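Local structure of CDP-4-keto-6-deoxy-D-glucose-3-dehydrase (Yersinia pseudotuberculosis, 3BB8) at residues C192-G197 with P218-T223; I211-F216 with G228-Q233; E308-R313 with D341-G346. The protein probably acts as a pyridoxal-phosphate-dependent dehydrase on CDP-4-keto-6-deoxy-D-glucose, in the making of lipopolysaccharide sugars. The protein carries 1 engineered substitution. All blocks are in the same frame, centred on the assembly; numbering follows the deposited sequence.

Contact 1: C192-G197 with P218-T223. Engineered in segment 218-223: K220 (natural residue His). With PLP (pyridoxal-5'-phosphate), chain C.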
ATOM      1  N   CYS A 192       1.702   6.570 -16.270  1.00 30.74           N
ATOM      2  CA  CYS A 192       3.019   7.110 -16.595  1.00 27.32           C
ATOM      3  C   CYS A 192       4.066   6.534 -15.652  1.00 27.89           C
ATOM      4  O   CYS A 192       5.108   7.157 -15.419  1.00 26.01           O
ATOM      5  CB  CYS A 192       3.016   8.638 -16.442  1.00 25.92           C
ATOM      6  SG  CYS A 192       1.815   9.485 -17.486  1.00 31.87           S
ATOM      7  N   CYS A 193       3.796   5.350 -15.108  1.00 26.77           N
ATOM      8  CA  CYS A 193       4.738   4.732 -14.184  1.00 27.55           C
ATOM      9  C   CYS A 193       6.132   4.503 -14.772  1.00 28.73           C
ATOM     10  O   CYS A 193       7.111   4.385 -14.028  1.00 27.68           O
ATOM     11  CB  CYS A 193       4.163   3.423 -13.644  1.00 27.00           C
ATOM     12  SG  CYS A 193       2.806   3.684 -12.447  1.00 29.42           S
ATOM     13  N   ASP A 194       6.231   4.427 -16.095  1.00 28.69           N
ATOM     14  CA  ASP A 194       7.538   4.237 -16.727  1.00 32.07           C
ATOM     15  C   ASP A 194       7.835   5.404 -17.655  1.00 31.85           C
ATOM     16  O   ASP A 194       8.738   5.316 -18.495  1.00 30.78           O
ATOM     17  CB  ASP A 194       7.569   2.964 -17.575  1.00 36.50           C
ATOM     18  CG  ASP A 194       7.265   1.717 -16.783  1.00 40.08           C
ATOM     19  OD1 ASP A 194       7.764   1.575 -15.651  1.00 40.91           O
ATOM     20  OD2 ASP A 194       6.536   0.859 -17.312  1.00 44.10           O
ATOM     21  N   ALA A 195       7.080   6.492 -17.507  1.00 30.07           N
ATOM     22  CA  ALA A 195       7.244   7.641 -18.389  1.00 30.08           C
ATOM     23  C   ALA A 195       7.380   9.009 -17.723  1.00 31.34           C
ATOM     24  O   ALA A 195       6.870  10.002 -18.246  1.00 30.60           O
ATOM     25  CB  ALA A 195       6.091   7.672 -19.384  1.00 26.67           C
ATOM     26  N   LEU A 196       8.059   9.077 -16.586  1.00 31.92           N
ATOM     27  CA  LEU A 196       8.225  10.356 -15.919  1.00 35.21           C
ATOM     28  C   LEU A 196       9.178  11.219 -16.743  1.00 38.78           C
ATOM     29  O   LEU A 196      10.346  10.857 -16.943  1.00 39.88           O
ATOM     30  CB  LEU A 196       8.790  10.165 -14.513  1.00 33.13           C
ATOM     31  CG  LEU A 196       8.942  11.459 -13.708  1.00 33.39           C
ATOM     32  CD1 LEU A 196       7.595  12.165 -13.603  1.00 33.40           C
ATOM     33  CD2 LEU A 196       9.491  11.141 -12.334  1.00 31.67           C
ATOM     34  N   GLY A 197       8.680  12.356 -17.225  1.00 39.48           N
ATOM     35  CA  GLY A 197       9.514  13.245 -18.016  1.00 41.39           C
ATOM     36  C   GLY A 197       9.201  13.188 -19.498  1.00 42.59           C
ATOM     37  O   GLY A 197       9.662  14.023 -20.269  1.00 43.23           O
ATOM     38  N   PRO A 218      12.522   0.946  -7.414  1.00 29.83           N
ATOM     39  CA  PRO A 218      13.912   1.178  -7.845  1.00 30.19           C
ATOM     40  C   PRO A 218      14.229   1.159  -9.343  1.00 31.00           C
ATOM     41  O   PRO A 218      15.157   1.832  -9.795  1.00 30.59           O
ATOM     42  CB  PRO A 218      14.694   0.123  -7.067  1.00 28.70           C
ATOM     43  CG  PRO A 218      13.891   0.028  -5.767  1.00 29.96           C
ATOM     44  CD  PRO A 218      12.468  -0.020  -6.303  1.00 28.84           C
ATOM     45  N   ALA A 219      13.460   0.405 -10.114  1.00 31.28           N
ATOM     46  CA  ALA A 219      13.700   0.311 -11.545  1.00 32.45           C
ATOM     47  C   ALA A 219      13.217   1.537 -12.311  1.00 33.59           C
ATOM     48  O   ALA A 219      13.606   1.749 -13.463  1.00 33.82           O
ATOM     49  CB  ALA A 219      13.023  -0.951 -12.097  1.00 31.05           C
ATOM     50  N   LYS A 220      12.386   2.355 -11.671  1.00 33.18           N
ATOM     51  CA  LYS A 220      11.827   3.522 -12.342  1.00 33.44           C
ATOM     52  C   LYS A 220      12.705   4.802 -12.345  1.00 34.80           C
ATOM     53  O   LYS A 220      13.788   4.833 -11.764  1.00 32.12           O
ATOM     54  CB  LYS A 220      10.410   3.775 -11.783  1.00 35.86           C
ATOM     55  CG  LYS A 220       9.262   2.963 -12.508  1.00 36.99           C
ATOM     56  CD  LYS A 220       9.121   1.450 -12.150  1.00 38.72           C
ATOM     57  CE  LYS A 220       8.247   0.692 -13.206  1.00 39.62           C
ATOM     58  NZ  LYS A 220       7.549  -0.666 -12.915  1.00 43.30           N
ATOM     59  N   HIS A 221      12.246   5.851 -13.022  1.00 35.95           N
ATOM     60  CA  HIS A 221      13.014   7.096 -13.118  1.00 37.56           C
ATOM     61  C   HIS A 221      13.625   7.598 -11.810  1.00 37.50           C
ATOM     62  O   HIS A 221      14.822   7.886 -11.759  1.00 36.56           O
ATOM     63  CB  HIS A 221      12.154   8.164 -13.772  1.00 36.99           C
ATOM     64  CG  HIS A 221      11.824   7.855 -15.198  1.00 38.61           C
ATOM     65  ND1 HIS A 221      12.655   8.192 -16.243  1.00 37.89           N
ATOM     66  CD2 HIS A 221      10.774   7.200 -15.749  1.00 38.60           C
ATOM     67  CE1 HIS A 221      12.131   7.760 -17.377  1.00 38.19           C
ATOM     68  NE2 HIS A 221      10.989   7.155 -17.104  1.00 38.03           N
ATOM     69  N   ILE A 222      12.815   7.716 -10.759  1.00 36.94           N
ATOM     70  CA  ILE A 222      13.327   8.125  -9.449  1.00 35.03           C
ATOM     71  C   ILE A 222      12.738   7.125  -8.472  1.00 34.33           C
ATOM     72  O   ILE A 222      11.713   6.517  -8.765  1.00 30.36           O
ATOM     73  CB  ILE A 222      12.902   9.569  -9.057  1.00 36.61           C
ATOM     74  CG1 ILE A 222      11.378   9.673  -8.934  1.00 35.89           C
ATOM     75  CG2 ILE A 222      13.452  10.552 -10.070  1.00 34.97           C
ATOM     76  CD1 ILE A 222      10.886  11.048  -8.500  1.00 36.33           C
ATOM     77  N   THR A 223      13.360   6.956  -7.310  1.00 34.75           N
ATOM     78  CA  THR A 223      12.853   5.965  -6.371  1.00 35.50           C
ATOM     79  C   THR A 223      12.665   6.366  -4.899  1.00 35.01           C
ATOM     80  O   THR A 223      13.264   7.326  -4.406  1.00 36.63           O
ATOM     81  CB  THR A 223      13.764   4.732  -6.400  1.00 36.33           C
ATOM     82  OG1 THR A 223      13.211   3.689  -5.585  1.00 38.54           O
ATOM     83  CG2 THR A 223      15.140   5.105  -5.869  1.00 33.94           C
TER
HETATM   84  N1  PLP C 500       2.547   0.138 -14.639  1.00 36.22           N
HETATM   85  C2  PLP C 500       3.742   0.031 -15.332  1.00 38.72           C
HETATM   86  C2A PLP C 500       3.697   0.188 -16.846  1.00 34.87           C
HETATM   87  C3  PLP C 500       4.955  -0.215 -14.622  1.00 37.58           C
HETATM   88  O3  PLP C 500       6.141  -0.330 -15.258  1.00 42.26           O
HETATM   89  C4  PLP C 500       4.936  -0.347 -13.168  1.00 38.87           C
HETATM   90  C4A PLP C 500       6.302  -0.585 -12.435  1.00 40.82           C
HETATM   91  C5  PLP C 500       3.666  -0.238 -12.511  1.00 36.77           C
HETATM   92  C6  PLP C 500       2.477   0.011 -13.300  1.00 36.10           C
HETATM   93  C5A PLP C 500       3.402  -0.342 -11.040  1.00 33.12           C
HETATM   94  O4P PLP C 500       4.392   0.160 -10.259  1.00 28.67           O
HETATM   95  P   PLP C 500       4.951  -0.519  -8.914  1.00 28.86           P
HETATM   96  O1P PLP C 500       5.651   0.591  -8.157  1.00 27.71           O
HETATM   97  O2P PLP C 500       6.012  -1.660  -9.424  1.00 30.42           O
HETATM   98  O3P PLP C 500       3.801  -1.153  -8.125  1.00 26.52           O
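K220 meets C193 and D194, and H221 meets D194 O and L196, through different torsions: the K220 chain bends at chi2 (77°), which sets CD, and is extended from there to NZ, while H221 holds CG anti to its carbonyl carbon (chi1 -66°). In this aspartate aminotransferase fold the two loops, following strands 187-191 and 211-215, meet at the PLP pocket. K220 is engineered, with histidine in the natural sequence, and its NZ is covalently bonded to PLP C4A at 1.3 Å, a length consistent with a Schiff base. On the way there, K220 CG passes C193 O at 3.0 Å. C193 lies over one face of the pyridine ring, with its SG 3.8 Å from PLP C6. The D194 carboxylate sits beside PLP O3, but those distances are too short in the model for the proton or the exact geometry to be trusted; the salt bridge from its OD1 to K220 NZ is equally uncertain in detail. D191 holds both C193 and PLP: OD2 accepts C193 N, and OD1 is hydrogen-bonded to PLP. C193 and D194 are the middle residues of a type I turn closed by A195 N to C192 O at 2.9 Å. Away from the cofactor, H221 NE2 gives a weak hydrogen bond to D194 O (3.2 Å, 156° at the hydrogen), and L196 O lies 3.5 Å above the imidazole plane, over its centre. Beyond the ring the contact turns apolar, and its far end is L196 CD2 against I222 CD1 at 4.1 Å.

Contact 2: I211-F216 with G228-Q233. With PLP (pyridoxal-5'-phosphate), chain C.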
ATOM      1  N   ILE A 211      -6.682  11.590 -14.878  1.00 39.92           N
ATOM      2  CA  ILE A 211      -5.790  11.210 -13.782  1.00 37.93           C
ATOM      3  C   ILE A 211      -4.473  10.667 -14.333  1.00 36.25           C
ATOM      4  O   ILE A 211      -4.440  10.054 -15.390  1.00 36.93           O
ATOM      5  CB  ILE A 211      -6.383  10.093 -12.886  1.00 37.45           C
ATOM      6  CG1 ILE A 211      -7.847  10.369 -12.540  1.00 36.15           C
ATOM      7  CG2 ILE A 211      -5.560   9.983 -11.621  1.00 33.61           C
ATOM      8  CD1 ILE A 211      -8.040  11.383 -11.458  1.00 40.44           C
ATOM      9  N   GLY A 212      -3.393  10.897 -13.597  1.00 36.44           N
ATOM     10  CA  GLY A 212      -2.090  10.397 -13.991  1.00 34.96           C
ATOM     11  C   GLY A 212      -1.486   9.618 -12.828  1.00 35.96           C
ATOM     12  O   GLY A 212      -1.799   9.901 -11.663  1.00 35.30           O
ATOM     13  N   THR A 213      -0.635   8.638 -13.130  1.00 33.26           N
ATOM     14  CA  THR A 213       0.007   7.824 -12.097  1.00 31.15           C
ATOM     15  C   THR A 213       1.476   7.609 -12.447  1.00 31.77           C
ATOM     16  O   THR A 213       1.847   7.580 -13.622  1.00 31.49           O
ATOM     17  CB  THR A 213      -0.656   6.441 -11.988  1.00 30.07           C
ATOM     18  OG1 THR A 213      -0.507   5.749 -13.235  1.00 31.44           O
ATOM     19  CG2 THR A 213      -2.138   6.580 -11.675  1.00 29.02           C
ATOM     20  N   VAL A 214       2.310   7.463 -11.427  1.00 30.16           N
ATOM     21  CA  VAL A 214       3.733   7.239 -11.633  1.00 29.56           C
ATOM     22  C   VAL A 214       4.207   6.323 -10.511  1.00 29.93           C
ATOM     23  O   VAL A 214       3.562   6.239  -9.453  1.00 29.14           O
ATOM     24  CB  VAL A 214       4.529   8.583 -11.607  1.00 30.53           C
ATOM     25  CG1 VAL A 214       4.510   9.181 -10.216  1.00 29.73           C
ATOM     26  CG2 VAL A 214       5.967   8.349 -12.067  1.00 29.86           C
ATOM     27  N   SER A 215       5.319   5.629 -10.742  1.00 27.49           N
ATOM     28  CA  SER A 215       5.872   4.702  -9.756  1.00 25.90           C
ATOM     29  C   SER A 215       7.268   5.082  -9.260  1.00 25.16           C
ATOM     30  O   SER A 215       8.040   5.694  -9.988  1.00 27.01           O
ATOM     31  CB  SER A 215       5.935   3.299 -10.363  1.00 24.15           C
ATOM     32  OG  SER A 215       6.771   2.455  -9.588  1.00 19.95           O
ATOM     33  N   PHE A 216       7.604   4.704  -8.031  1.00 25.05           N
ATOM     34  CA  PHE A 216       8.938   5.008  -7.513  1.00 26.23           C
ATOM     35  C   PHE A 216       9.675   3.756  -7.055  1.00 26.90           C
ATOM     36  O   PHE A 216      10.441   3.785  -6.085  1.00 24.93           O
ATOM     37  CB  PHE A 216       8.862   6.017  -6.365  1.00 26.10           C
ATOM     38  CG  PHE A 216       8.109   7.255  -6.712  1.00 25.36           C
ATOM     39  CD1 PHE A 216       7.133   7.754  -5.850  1.00 24.28           C
ATOM     40  CD2 PHE A 216       8.344   7.912  -7.912  1.00 24.59           C
ATOM     41  CE1 PHE A 216       6.399   8.895  -6.186  1.00 24.19           C
ATOM     42  CE2 PHE A 216       7.611   9.055  -8.256  1.00 25.25           C
ATOM     43  CZ  PHE A 216       6.638   9.544  -7.388  1.00 24.26           C
ATOM     44  N   GLY A 228       4.678   5.625  -4.998  1.00 21.55           N
ATOM     45  CA  GLY A 228       4.149   6.094  -6.264  1.00 21.90           C
ATOM     46  C   GLY A 228       3.307   7.330  -6.008  1.00 24.56           C
ATOM     47  O   GLY A 228       3.277   7.819  -4.877  1.00 23.23           O
ATOM     48  N   ALA A 229       2.613   7.828  -7.035  1.00 22.59           N
ATOM     49  CA  ALA A 229       1.778   8.996  -6.865  1.00 23.00           C
ATOM     50  C   ALA A 229       0.668   9.116  -7.897  1.00 27.10           C
ATOM     51  O   ALA A 229       0.812   8.683  -9.048  1.00 25.50           O
ATOM     52  CB  ALA A 229       2.641  10.268  -6.889  1.00 22.32           C
ATOM     53  N   VAL A 230      -0.450   9.688  -7.457  1.00 26.68           N
ATOM     54  CA  VAL A 230      -1.585   9.951  -8.321  1.00 28.87           C
ATOM     55  C   VAL A 230      -1.586  11.479  -8.427  1.00 31.23           C
ATOM     56  O   VAL A 230      -1.374  12.172  -7.427  1.00 31.37           O
ATOM     57  CB  VAL A 230      -2.919   9.472  -7.696  1.00 29.60           C
ATOM     58  CG1 VAL A 230      -4.087   9.843  -8.601  1.00 28.71           C
ATOM     59  CG2 VAL A 230      -2.894   7.968  -7.512  1.00 27.77           C
ATOM     60  N   PHE A 231      -1.773  11.998  -9.636  1.00 31.67           N
ATOM     61  CA  PHE A 231      -1.802  13.431  -9.845  1.00 32.94           C
ATOM     62  C   PHE A 231      -2.909  13.791 -10.812  1.00 36.18           C
ATOM     63  O   PHE A 231      -3.280  12.990 -11.672  1.00 36.77           O
ATOM     64  CB  PHE A 231      -0.435  13.950 -10.320  1.00 36.81           C
ATOM     65  CG  PHE A 231       0.166  13.182 -11.468  1.00 37.83           C
ATOM     66  CD1 PHE A 231      -0.186  13.473 -12.781  1.00 39.73           C
ATOM     67  CD2 PHE A 231       1.141  12.211 -11.234  1.00 39.84           C
ATOM     68  CE1 PHE A 231       0.431  12.814 -13.858  1.00 40.56           C
ATOM     69  CE2 PHE A 231       1.767  11.544 -12.295  1.00 40.84           C
ATOM     70  CZ  PHE A 231       1.412  11.848 -13.611  1.00 41.26           C
ATOM     71  N   THR A 232      -3.460  14.990 -10.648  1.00 37.01           N
ATOM     72  CA  THR A 232      -4.575  15.425 -11.473  1.00 39.24           C
ATOM     73  C   THR A 232      -4.653  16.941 -11.481  1.00 40.69           C
ATOM     74  O   THR A 232      -3.913  17.616 -10.772  1.00 40.69           O
ATOM     75  CB  THR A 232      -5.914  14.853 -10.920  1.00 38.37           C
ATOM     76  OG1 THR A 232      -6.999  15.218 -11.782  1.00 39.85           O
ATOM     77  CG2 THR A 232      -6.195  15.395  -9.529  1.00 38.61           C
ATOM     78  N   GLN A 233      -5.551  17.478 -12.295  1.00 43.51           N
ATOM     79  CA  GLN A 233      -5.714  18.917 -12.368  1.00 46.23           C
ATOM     80  C   GLN A 233      -7.059  19.272 -11.763  1.00 46.03           C
ATOM     81  O   GLN A 233      -7.374  20.444 -11.549  1.00 47.45           O
ATOM     82  CB  GLN A 233      -5.635  19.365 -13.824  1.00 49.21           C
ATOM     83  CG  GLN A 233      -4.440  18.754 -14.542  1.00 54.83           C
ATOM     84  CD  GLN A 233      -4.076  19.489 -15.805  1.00 57.63           C
ATOM     85  OE1 GLN A 233      -3.600  20.629 -15.756  1.00 61.00           O
ATOM     86  NE2 GLN A 233      -4.301  18.849 -16.951  1.00 57.99           N
TER
HETATM   87  N1  PLP C 500       2.547   0.138 -14.639  1.00 36.22           N
HETATM   88  C2  PLP C 500       3.742   0.031 -15.332  1.00 38.72           C
HETATM   89  C2A PLP C 500       3.697   0.188 -16.846  1.00 34.87           C
HETATM   90  C3  PLP C 500       4.955  -0.215 -14.622  1.00 37.58           C
HETATM   91  O3  PLP C 500       6.141  -0.330 -15.258  1.00 42.26           O
HETATM   92  C4  PLP C 500       4.936  -0.347 -13.168  1.00 38.87           C
HETATM   93  C4A PLP C 500       6.302  -0.585 -12.435  1.00 40.82           C
HETATM   94  C5  PLP C 500       3.666  -0.238 -12.511  1.00 36.77           C
HETATM   95  C6  PLP C 500       2.477   0.011 -13.300  1.00 36.10           C
HETATM   96  C5A PLP C 500       3.402  -0.342 -11.040  1.00 33.12           C
HETATM   97  O4P PLP C 500       4.392   0.160 -10.259  1.00 28.67           O
HETATM   98  P   PLP C 500       4.951  -0.519  -8.914  1.00 28.86           P
HETATM   99  O1P PLP C 500       5.651   0.591  -8.157  1.00 27.71           O
HETATM  100  O2P PLP C 500       6.012  -1.660  -9.424  1.00 30.42           O
HETATM  101  O3P PLP C 500       3.801  -1.153  -8.125  1.00 26.52           O
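The F231 ring lies with one face on the backbone of G212: the carbonyl carbon of G212 stands 3.6 Å above the plane, over the ring centre, and V214 CB meets the ring edge at CE2. F216, the other flat group, approaches the backbone of G228 obliquely, with CD1 3.4 Å from G228 N, and its ring also meets that of F67 at a steep angle. The two segments are neighbouring antiparallel strands of the large central sheet of the aspartate aminotransferase fold, their short axes at 159°. Strand 211-215 runs parallel to 187-191 on one side and antiparallel to 228-232 on the other, in a mixed sheet.

G212 and F231 form a hydrogen-bonded pair, with G212 N to F231 O at 2.8 Å and a return bond from F231 N to G212 O. V214 and A229 repeat the pattern with a slightly longer N to O pair. F231 CG sits between its backbone N and carbonyl carbon (chi1 49°), and since G212 carries no side chain the ring can settle on it directly: G212 CA makes a CH-pi contact 3.9 Å from the ring centroid, 25° off the normal.

The face carrying I211, T213 and V230 packs on helices 86-96 and 235-245, and across it I211 CG2 touches V230 CG1 at 3.4 Å. S215 lies on this same face, at the cofactor end of its strand, where S215 and G228 bring their CA atoms to 4.1 Å. The hydroxyl of S215, which also bonds Y217 N, donates to the phosphate of PLP: S215 OG to PLP O1P is 2.6 Å.

Contact 3: E308-R313 with D341-G346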
ATOM      1  N   GLU A 308      18.355  15.686 -14.947  1.00 52.71           N
ATOM      2  CA  GLU A 308      19.608  15.083 -15.361  1.00 52.96           C
ATOM      3  C   GLU A 308      19.280  13.693 -15.926  1.00 51.95           C
ATOM      4  O   GLU A 308      19.634  13.359 -17.063  1.00 51.24           O
ATOM      5  CB  GLU A 308      20.527  14.943 -14.147  1.00 54.90           C
ATOM      6  CG  GLU A 308      21.879  14.330 -14.444  1.00 60.49           C
ATOM      7  CD  GLU A 308      22.389  13.481 -13.292  1.00 64.59           C
ATOM      8  OE1 GLU A 308      22.261  13.917 -12.125  1.00 66.27           O
ATOM      9  OE2 GLU A 308      22.925  12.378 -13.556  1.00 67.10           O
ATOM     10  N   PHE A 309      18.593  12.896 -15.113  1.00 49.08           N
ATOM     11  CA  PHE A 309      18.194  11.545 -15.488  1.00 46.00           C
ATOM     12  C   PHE A 309      17.468  11.476 -16.825  1.00 45.22           C
ATOM     13  O   PHE A 309      17.822  10.669 -17.679  1.00 45.38           O
ATOM     14  CB  PHE A 309      17.306  10.936 -14.403  1.00 43.88           C
ATOM     15  CG  PHE A 309      18.031  10.615 -13.127  1.00 40.02           C
ATOM     16  CD1 PHE A 309      19.416  10.523 -13.100  1.00 40.19           C
ATOM     17  CD2 PHE A 309      17.324  10.352 -11.965  1.00 39.23           C
ATOM     18  CE1 PHE A 309      20.089  10.165 -11.925  1.00 41.16           C
ATOM     19  CE2 PHE A 309      17.981   9.993 -10.790  1.00 41.67           C
ATOM     20  CZ  PHE A 309      19.370   9.897 -10.768  1.00 40.91           C
ATOM     21  N   VAL A 310      16.452  12.313 -17.004  1.00 45.14           N
ATOM     22  CA  VAL A 310      15.684  12.328 -18.246  1.00 45.95           C
ATOM     23  C   VAL A 310      16.573  12.617 -19.454  1.00 49.05           C
ATOM     24  O   VAL A 310      16.439  11.986 -20.504  1.00 49.88           O
ATOM     25  CB  VAL A 310      14.562  13.381 -18.191  1.00 44.16           C
ATOM     26  CG1 VAL A 310      13.791  13.402 -19.503  1.00 41.19           C
ATOM     27  CG2 VAL A 310      13.626  13.074 -17.030  1.00 43.93           C
ATOM     28  N   GLU A 311      17.473  13.580 -19.295  1.00 50.94           N
ATOM     29  CA  GLU A 311      18.399  13.964 -20.351  1.00 52.15           C
ATOM     30  C   GLU A 311      19.348  12.808 -20.660  1.00 51.17           C
ATOM     31  O   GLU A 311      19.615  12.505 -21.822  1.00 50.52           O
ATOM     32  CB  GLU A 311      19.191  15.202 -19.912  1.00 54.90           C
ATOM     33  CG  GLU A 311      20.403  15.537 -20.774  1.00 60.64           C
ATOM     34  CD  GLU A 311      21.156  16.773 -20.274  1.00 64.34           C
ATOM     35  OE1 GLU A 311      21.499  16.822 -19.068  1.00 64.52           O
ATOM     36  OE2 GLU A 311      21.406  17.692 -21.090  1.00 64.47           O
ATOM     37  N   LYS A 312      19.845  12.165 -19.611  1.00 50.55           N
ATOM     38  CA  LYS A 312      20.765  11.043 -19.750  1.00 50.21           C
ATOM     39  C   LYS A 312      20.113   9.834 -20.431  1.00 49.87           C
ATOM     40  O   LYS A 312      20.736   9.172 -21.258  1.00 49.21           O
ATOM     41  CB  LYS A 312      21.296  10.641 -18.371  1.00 51.71           C
ATOM     42  CG  LYS A 312      22.316   9.515 -18.388  1.00 55.07           C
ATOM     43  CD  LYS A 312      23.532   9.873 -19.228  1.00 57.74           C
ATOM     44  CE  LYS A 312      24.561   8.750 -19.208  1.00 60.32           C
ATOM     45  NZ  LYS A 312      25.700   9.007 -20.143  1.00 62.23           N
ATOM     46  N   ARG A 313      18.862   9.545 -20.085  1.00 47.03           N
ATOM     47  CA  ARG A 313      18.165   8.418 -20.690  1.00 45.72           C
ATOM     48  C   ARG A 313      17.991   8.653 -22.183  1.00 46.17           C
ATOM     49  O   ARG A 313      18.135   7.731 -22.981  1.00 45.88           O
ATOM     50  CB  ARG A 313      16.797   8.202 -20.021  1.00 41.62           C
ATOM     51  CG  ARG A 313      16.907   7.614 -18.618  1.00 38.26           C
ATOM     52  CD  ARG A 313      15.599   7.702 -17.844  1.00 36.49           C
ATOM     53  NE  ARG A 313      15.688   6.931 -16.610  1.00 35.78           N
ATOM     54  CZ  ARG A 313      15.546   5.609 -16.536  1.00 37.64           C
ATOM     55  NH1 ARG A 313      15.291   4.899 -17.632  1.00 34.56           N
ATOM     56  NH2 ARG A 313      15.687   4.991 -15.367  1.00 36.43           N
ATOM     57  N   ASP A 341       8.630  13.257 -27.274  1.00 50.22           N
ATOM     58  CA  ASP A 341      10.009  13.259 -26.807  1.00 51.71           C
ATOM     59  C   ASP A 341      10.050  12.290 -25.620  1.00 51.92           C
ATOM     60  O   ASP A 341      10.090  12.694 -24.459  1.00 53.69           O
ATOM     61  CB  ASP A 341      10.416  14.679 -26.387  1.00 52.73           C
ATOM     62  CG  ASP A 341      11.910  14.817 -26.128  1.00 54.84           C
ATOM     63  OD1 ASP A 341      12.662  13.843 -26.365  1.00 56.41           O
ATOM     64  OD2 ASP A 341      12.335  15.909 -25.688  1.00 54.84           O
ATOM     65  N   PRO A 342      10.039  10.997 -25.930  1.00 51.44           N
ATOM     66  CA  PRO A 342       9.935   9.960 -24.900  1.00 50.21           C
ATOM     67  C   PRO A 342      11.127   9.984 -23.949  1.00 48.54           C
ATOM     68  O   PRO A 342      12.273   9.919 -24.395  1.00 49.41           O
ATOM     69  CB  PRO A 342       9.937   8.665 -25.714  1.00 50.69           C
ATOM     70  CG  PRO A 342      10.695   9.004 -26.948  1.00 52.37           C
ATOM     71  CD  PRO A 342      10.360  10.437 -27.254  1.00 51.66           C
ATOM     72  N   SER A 343      10.853  10.076 -22.652  1.00 46.44           N
ATOM     73  CA  SER A 343      11.859   9.795 -21.635  1.00 43.11           C
ATOM     74  C   SER A 343      12.023   8.294 -21.421  1.00 43.15           C
ATOM     75  O   SER A 343      11.409   7.713 -20.527  1.00 43.38           O
ATOM     76  CB  SER A 343      11.490  10.476 -20.314  1.00 42.76           C
ATOM     77  OG  SER A 343      12.467  10.222 -19.320  1.00 39.33           O
ATOM     78  N   TRP A 344      12.857   7.672 -22.249  1.00 41.34           N
ATOM     79  CA  TRP A 344      13.003   6.222 -22.241  1.00 40.01           C
ATOM     80  C   TRP A 344      13.261   5.586 -20.886  1.00 39.26           C
ATOM     81  O   TRP A 344      14.106   6.040 -20.110  1.00 37.24           O
ATOM     82  CB  TRP A 344      14.087   5.781 -23.240  1.00 40.33           C
ATOM     83  CG  TRP A 344      13.750   6.163 -24.650  1.00 38.15           C
ATOM     84  CD1 TRP A 344      14.195   7.260 -25.330  1.00 38.98           C
ATOM     85  CD2 TRP A 344      12.809   5.512 -25.511  1.00 37.67           C
ATOM     86  NE1 TRP A 344      13.585   7.336 -26.563  1.00 38.25           N
ATOM     87  CE2 TRP A 344      12.729   6.276 -26.698  1.00 38.03           C
ATOM     88  CE3 TRP A 344      12.024   4.360 -25.395  1.00 37.37           C
ATOM     89  CZ2 TRP A 344      11.888   5.924 -27.765  1.00 38.85           C
ATOM     90  CZ3 TRP A 344      11.185   4.009 -26.458  1.00 40.44           C
ATOM     91  CH2 TRP A 344      11.126   4.792 -27.627  1.00 39.68           C
ATOM     92  N   PHE A 345      12.493   4.528 -20.624  1.00 38.32           N
ATOM     93  CA  PHE A 345      12.577   3.752 -19.391  1.00 37.91           C
ATOM     94  C   PHE A 345      13.562   2.623 -19.646  1.00 36.49           C
ATOM     95  O   PHE A 345      14.377   2.272 -18.786  1.00 34.83           O
ATOM     96  CB  PHE A 345      11.191   3.186 -19.046  1.00 39.57           C
ATOM     97  CG  PHE A 345      11.185   2.236 -17.876  1.00 40.97           C
ATOM     98  CD1 PHE A 345      11.356   0.870 -18.068  1.00 43.15           C
ATOM     99  CD2 PHE A 345      10.999   2.707 -16.581  1.00 43.58           C
ATOM    100  CE1 PHE A 345      11.340  -0.013 -16.989  1.00 42.48           C
ATOM    101  CE2 PHE A 345      10.984   1.831 -15.495  1.00 43.94           C
ATOM    102  CZ  PHE A 345      11.153   0.469 -15.702  1.00 43.39           C
ATOM    103  N   GLY A 346      13.463   2.062 -20.846  1.00 35.68           N
ATOM    104  CA  GLY A 346      14.336   0.977 -21.258  1.00 36.56           C
ATOM    105  C   GLY A 346      14.456   1.001 -22.768  1.00 35.22           C
ATOM    106  O   GLY A 346      13.816   1.823 -23.427  1.00 35.45           O
TER
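R313 and the carbonyls of W344 and F345 form the tight part of this contact, where helix 293-323 packs on the loop between strands 340-341 and 347-351, which makes an inverse gamma turn centred on S343. One nitrogen does the gripping. R313 NH1 reaches W344 O at 3.0 Å, in the plane of that carbonyl and on a lone pair, and the aliphatic run of the arginine lies against the same oxygen, CD at 3.2 Å. One turn back along the helix, V310 makes a slighter contact, its CG1 resting on S343 OG at 3.4 Å, while that hydroxyl also makes a weak hydrogen bond to L196 O. On the solvent side E308 and E311 are exposed and take no part in the packing, and partly exposed D341 pairs through its carboxylate with K314, the residue after R313. The W344 ring turns from the arginine to stack with F317, and the F345 side chain packs against D194, a PLP-binding residue. The backbone of F345 stays with R313: F345 O lies in the guanidinium plane, 3.0 Å from NH1, although that nitrogen stands above the carbonyl plane of F345.

Overall arrangement
All three contacts are buried, but the centre of contact 1 lies about 5 Å from the chain centre and that of contact 3 about 13 Å, where its helix has exposed residues. Contacts 1 and 2 interleave along the chain and serve one PLP: contact 2 is regular strand pairing that reaches the phosphate, whereas contact 1 is loop chemistry at the pyridine ring and C4A. They are joined by C192 N to T213 O and by T223 OG1 to F216 O. Contact 3, a helix tied to a loop by one arginine, does not touch contact 2. It backs contact 1 instead, placing S343 and R313 beside H221, and F345 beside D194.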